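Local structure of secretory pathway GDP dissociation inhibitor (Saccharomyces cerevisiae, 2BCG) at residues A[112-118]-A[231-237]; A[92-97]-A[423-427]. The protein binds prenylated Rab GTPases in their GDP-bound form, blocks GDP release and extracts them from membranes, serving the yeast secretory pathway. The contacts are given in a common frame with arbitrary orientation. Where two conformers were deposited one is given. Numbering follows the deposited sequence.

Both contacts are largely buried, with centres 13 Å apart, and contact 1 lies inside the chain loop that contact 2 closes. They share one three-stranded antiparallel sheet: strand 234-237, the middle one, pairs with 112-114 in contact 1, while its other neighbour, 91-92, leads into the turn and helix start of contact 2. They also touch directly, Pro-233 O lying 2.8 Å from Ala-93 N, probably hydrogen-bonded, and Met-92 SD packing 3.8 Å from Pro-233 CB. Contact 1 relies on backbone pairing, and its outer edge meets YPT1. Contact 2, which no other protein chain touches, relies on one carboxylate, two waters and a small apolar cluster.

Contact 1 (A[112-118]-A[231-237])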
# COMPACT_ATOMS: atom_id res chain seq x y z
N PHE A 112 -7.11 7.01 0.36
CA PHE A 112 -6.72 7.37 -1.02
C PHE A 112 -7.12 8.76 -1.37
O PHE A 112 -8.20 9.19 -0.96
CB PHE A 112 -7.32 6.39 -2.03
CG PHE A 112 -6.84 4.97 -1.81
CD1 PHE A 112 -7.50 4.13 -0.91
CD2 PHE A 112 -5.73 4.49 -2.47
CE1 PHE A 112 -7.07 2.84 -0.69
CE2 PHE A 112 -5.28 3.19 -2.23
CZ PHE A 112 -5.96 2.38 -1.34
N LYS A 113 -6.29 9.45 -2.16
CA LYS A 113 -6.68 10.73 -2.76
C LYS A 113 -6.57 10.62 -4.28
O LYS A 113 -5.78 9.86 -4.81
CB LYS A 113 -5.77 11.91 -2.34
CG LYS A 113 -5.79 12.31 -0.93
CD LYS A 113 -5.26 13.73 -0.83
CE LYS A 113 -5.70 14.32 0.49
NZ LYS A 113 -4.74 15.36 0.94
N GLN A 114 -7.37 11.41 -5.00
CA GLN A 114 -7.24 11.49 -6.45
C GLN A 114 -5.93 12.14 -6.86
O GLN A 114 -5.49 13.11 -6.26
CB GLN A 114 -8.36 12.33 -7.03
CG GLN A 114 -9.72 11.72 -6.86
CD GLN A 114 -10.78 12.54 -7.57
OE1 GLN A 114 -11.56 13.27 -6.94
NE2 GLN A 114 -10.78 12.47 -8.89
N VAL A 115 -5.38 11.65 -7.95
CA VAL A 115 -4.25 12.35 -8.60
C VAL A 115 -4.86 13.47 -9.47
O VAL A 115 -5.88 13.25 -10.13
CB VAL A 115 -3.44 11.31 -9.43
CG1 VAL A 115 -2.41 11.99 -10.34
CG2 VAL A 115 -2.77 10.26 -8.48
N SER A 116 -4.25 14.65 -9.45
CA SER A 116 -4.88 15.85 -10.09
C SER A 116 -5.06 15.78 -11.60
O SER A 116 -6.00 16.38 -12.17
CB SER A 116 -4.11 17.12 -9.75
OG SER A 116 -3.87 17.16 -8.36
N GLY A 117 -4.19 15.06 -12.27
CA GLY A 117 -4.30 14.99 -13.73
C GLY A 117 -3.22 14.16 -14.34
O GLY A 117 -2.27 13.78 -13.64
N SER A 118 -3.38 13.86 -15.63
CA SER A 118 -2.36 13.17 -16.45
C SER A 118 -2.04 14.15 -17.58
O SER A 118 -2.97 14.68 -18.22
CB SER A 118 -2.90 11.84 -17.00
OG SER A 118 -1.97 11.22 -17.88
N LYS A 231 -11.16 14.35 -12.86
CA LYS A 231 -9.77 14.85 -12.71
C LYS A 231 -8.73 14.05 -13.46
O LYS A 231 -7.89 14.62 -14.18
CB LYS A 231 -9.34 14.95 -11.24
CG LYS A 231 -10.16 15.86 -10.37
CD LYS A 231 -9.41 16.09 -9.06
CE LYS A 231 -10.30 16.77 -8.02
NZ LYS A 231 -9.68 16.66 -6.66
N SER A 232 -8.72 12.74 -13.22
CA SER A 232 -7.75 11.85 -13.84
C SER A 232 -8.24 10.42 -13.61
O SER A 232 -9.16 10.17 -12.83
CB SER A 232 -6.36 12.01 -13.19
OG SER A 232 -6.32 11.27 -11.97
N PRO A 233 -7.60 9.47 -14.27
CA PRO A 233 -8.01 8.09 -13.99
C PRO A 233 -7.43 7.47 -12.70
O PRO A 233 -7.70 6.30 -12.43
CB PRO A 233 -7.47 7.34 -15.19
CG PRO A 233 -6.25 8.11 -15.57
CD PRO A 233 -6.53 9.53 -15.29
N TYR A 234 -6.67 8.24 -11.91
CA TYR A 234 -5.82 7.64 -10.87
C TYR A 234 -6.12 8.02 -9.45
O TYR A 234 -6.47 9.18 -9.16
CB TYR A 234 -4.36 8.05 -11.09
CG TYR A 234 -3.80 7.72 -12.44
CD1 TYR A 234 -3.78 6.41 -12.90
CD2 TYR A 234 -3.19 8.70 -13.22
CE1 TYR A 234 -3.26 6.08 -14.14
CE2 TYR A 234 -2.65 8.39 -14.46
CZ TYR A 234 -2.67 7.07 -14.92
OH TYR A 234 -2.10 6.77 -16.14
N LEU A 235 -5.87 7.06 -8.57
CA LEU A 235 -5.79 7.29 -7.12
C LEU A 235 -4.36 7.01 -6.59
O LEU A 235 -3.60 6.33 -7.23
CB LEU A 235 -6.78 6.36 -6.40
CG LEU A 235 -8.25 6.35 -6.84
CD1 LEU A 235 -9.05 5.29 -6.07
CD2 LEU A 235 -8.85 7.75 -6.67
N TYR A 236 -4.06 7.54 -5.41
CA TYR A 236 -2.75 7.33 -4.77
C TYR A 236 -2.97 7.24 -3.25
O TYR A 236 -3.74 8.02 -2.70
CB TYR A 236 -1.78 8.47 -5.12
CG TYR A 236 -0.38 8.24 -4.58
CD1 TYR A 236 0.54 7.45 -5.27
CD2 TYR A 236 0.01 8.79 -3.34
CE1 TYR A 236 1.80 7.19 -4.75
CE2 TYR A 236 1.28 8.54 -2.83
CZ TYR A 236 2.16 7.74 -3.52
OH TYR A 236 3.40 7.53 -2.97
N PRO A 237 -2.33 6.28 -2.58
CA PRO A 237 -2.52 6.15 -1.12
C PRO A 237 -1.82 7.21 -0.28
O PRO A 237 -0.63 7.52 -0.49
CB PRO A 237 -1.89 4.79 -0.79
CG PRO A 237 -0.85 4.59 -1.85
CD PRO A 237 -1.39 5.27 -3.10
O HOH W 1 -9.05 10.39 -9.84
O HOH W 2 -6.64 15.95 -7.11
O HOH W 3 -5.99 14.38 -16.79
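Lys-113 and Tyr-236 form the antiparallel hydrogen-bonded pair that sets the register: Lys-113 N donates to Tyr-236 O (3.0 Å) and Tyr-236 N to Lys-113 O (2.9 Å). Beyond it, Val-115 N donates a hydrogen bond to Tyr-234 O (3.0 Å). Phe-112, chi1 m, shares a sheet face with Pro-237, its CE2 4.0 Å from CB of the proline. Tyr-236 (chi1 t) and Lys-113 share the other, hydroxyl and NZ hydrogen-bonding to Asp-85 and Ala-353 O respectively. Val-115, chi1 t, brings CG2 to 3.8 Å from Tyr-234 CB and 3.9 Å from Tyr-236 CB; the Tyr-234 hydroxyl (chi1 m) hydrogen-bonds to Gln-331. Gln-114 (m, t) puts CG 4.1 Å from Leu-235 CD2. These are two of the three strands of a small antiparallel sheet, 234-237 in the middle and 112-114 at an edge. Phe-112, Lys-113 and Gln-114, within the YPT1-interaction region 108-114, contact YPT1, as does Leu-235, immediately before region 236-261. Past the strands, Ser-232 in the p rotamer uses OG twice, accepting from Tyr-234 N (3.1 Å) in an ST turn, and donating across to Val-115 O (2.7 Å). Lys-231, extended, reaches Gln-114 O through water 2.

Contact 2 (A[92-97]-A[423-427]); sequences MANGEL and FESMT
This is a buried contact between the starts of helices 96-104 and 424-438, its centre about 8 Å from the centre of the chain and beside helix 21-32, whose Ile-25 touches Leu-97 and Ile-21 touches Phe-423. Segment 92-97 leaves strand 91-92 through a type I beta turn, Met-92 to Gly-95, closed by the hydrogen bond from Gly-95 N to Met-92 O (2.9 Å); Gly-95 (phi/psi -77/172) is the N-cap residue. Across from it Phe-423 is the N-cap residue of helix 424-438, with Thr-427 N hydrogen-bonded to Phe-423 O (3.0 Å). CA-CA separations are 6.6 Å for Gly-95 and Glu-424 and 6.2 Å for Leu-97 and Thr-427. Glu-424 (chi1 -139°, chi2 p) directs OE2 to Glu-96 N (2.8 Å, N-H...O 173°). Its OE1 sits 3.4 Å from Gly-95 CA, where a beta carbon would clash, and 2.8 Å from water 4, which accepts from Met-92 N. Water 5 accepts from Leu-97 N (2.8 Å), lies 2.8 Å from Thr-427 OG1 and makes a weak hydrogen bond to Glu-424 OE1 (2.6 Å). Leu-97 (chi1 t, chi2 p) sets CD2 3.9 Å from Phe-423 CD2 and 4.0 Å from Met-426 CE. The Glu-424 carboxylate thus accepts from the first amide of helix 96-104 directly and meets the next through water, by a weaker bond, consistent with its negative charge interacting favourably with the N-terminal end of the helix dipole.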
# COMPACT_ATOMS: atom_id res chain seq x y z
N MET A 92 -5.46 2.72 -11.07
CA MET A 92 -6.63 3.07 -11.87
C MET A 92 -7.89 3.04 -10.99
O MET A 92 -8.16 2.04 -10.29
CB MET A 92 -6.83 2.09 -13.04
CG MET A 92 -5.84 2.26 -14.15
SD MET A 92 -6.27 3.72 -15.14
CE MET A 92 -6.20 3.12 -16.82
N ALA A 93 -8.67 4.11 -11.03
CA ALA A 93 -9.84 4.22 -10.17
C ALA A 93 -10.86 3.10 -10.35
O ALA A 93 -11.54 2.77 -9.38
CB ALA A 93 -10.49 5.57 -10.32
N ASN A 94 -10.97 2.49 -11.54
CA ASN A 94 -11.89 1.36 -11.76
C ASN A 94 -11.13 0.07 -12.01
O ASN A 94 -11.67 -0.90 -12.58
CB ASN A 94 -12.89 1.65 -12.90
CG ASN A 94 -14.12 0.72 -12.88
OD1 ASN A 94 -14.48 0.12 -13.90
ND2 ASN A 94 -14.72 0.57 -11.70
N GLY A 95 -9.87 0.06 -11.59
CA GLY A 95 -9.03 -1.11 -11.78
C GLY A 95 -9.30 -2.26 -10.82
O GLY A 95 -10.06 -2.14 -9.85
N GLU A 96 -8.67 -3.38 -11.09
CA GLU A 96 -8.83 -4.56 -10.24
C GLU A 96 -8.35 -4.33 -8.79
O GLU A 96 -8.98 -4.84 -7.85
CB GLU A 96 -8.11 -5.77 -10.83
CG GLU A 96 -8.45 -7.09 -10.14
CD GLU A 96 -9.93 -7.45 -10.27
OE1 GLU A 96 -10.44 -7.47 -11.41
OE2 GLU A 96 -10.60 -7.73 -9.24
N LEU A 97 -7.27 -3.56 -8.57
CA LEU A 97 -6.82 -3.35 -7.19
C LEU A 97 -7.88 -2.65 -6.37
O LEU A 97 -8.13 -3.02 -5.21
CB LEU A 97 -5.43 -2.68 -7.12
CG LEU A 97 -4.86 -2.45 -5.71
CD1 LEU A 97 -4.79 -3.77 -4.93
CD2 LEU A 97 -3.47 -1.78 -5.77
N PHE A 423 -0.97 -0.06 -11.33
CA PHE A 423 -0.85 -1.42 -10.75
C PHE A 423 -1.65 -2.52 -11.49
O PHE A 423 -1.68 -3.67 -11.04
CB PHE A 423 -1.23 -1.38 -9.24
CG PHE A 423 -0.04 -1.28 -8.27
CD1 PHE A 423 1.11 -2.05 -8.46
CD2 PHE A 423 -0.10 -0.45 -7.14
CE1 PHE A 423 2.20 -1.98 -7.56
CE2 PHE A 423 0.97 -0.40 -6.24
CZ PHE A 423 2.10 -1.18 -6.45
N GLU A 424 -2.23 -2.23 -12.67
CA GLU A 424 -3.03 -3.28 -13.31
C GLU A 424 -2.21 -4.54 -13.63
O GLU A 424 -2.70 -5.67 -13.45
CB GLU A 424 -3.74 -2.75 -14.55
CG GLU A 424 -5.15 -3.24 -14.68
CD GLU A 424 -6.06 -2.92 -13.47
OE1 GLU A 424 -5.85 -1.92 -12.73
OE2 GLU A 424 -6.99 -3.71 -13.27
N SER A 425 -0.97 -4.39 -14.09
CA SER A 425 -0.19 -5.59 -14.39
C SER A 425 0.16 -6.38 -13.09
O SER A 425 0.34 -7.61 -13.13
CB SER A 425 1.08 -5.28 -15.21
OG SER A 425 1.95 -4.47 -14.45
N MET A 426 0.23 -5.69 -11.95
CA MET A 426 0.51 -6.35 -10.66
C MET A 426 -0.71 -7.18 -10.27
O MET A 426 -0.55 -8.33 -9.87
CB MET A 426 0.91 -5.31 -9.59
CG MET A 426 1.22 -5.86 -8.19
SD MET A 426 -0.28 -6.28 -7.24
CE MET A 426 -0.94 -4.60 -6.96
N THR A 427 -1.93 -6.64 -10.44
CA THR A 427 -3.12 -7.45 -10.11
C THR A 427 -3.34 -8.58 -11.13
O THR A 427 -3.85 -9.65 -10.79
CB THR A 427 -4.40 -6.62 -9.91
OG1 THR A 427 -4.56 -5.75 -11.01
CG2 THR A 427 -4.27 -5.80 -8.64
O HOH W 4 -4.33 0.08 -11.56
O HOH W 5 -5.24 -3.08 -10.48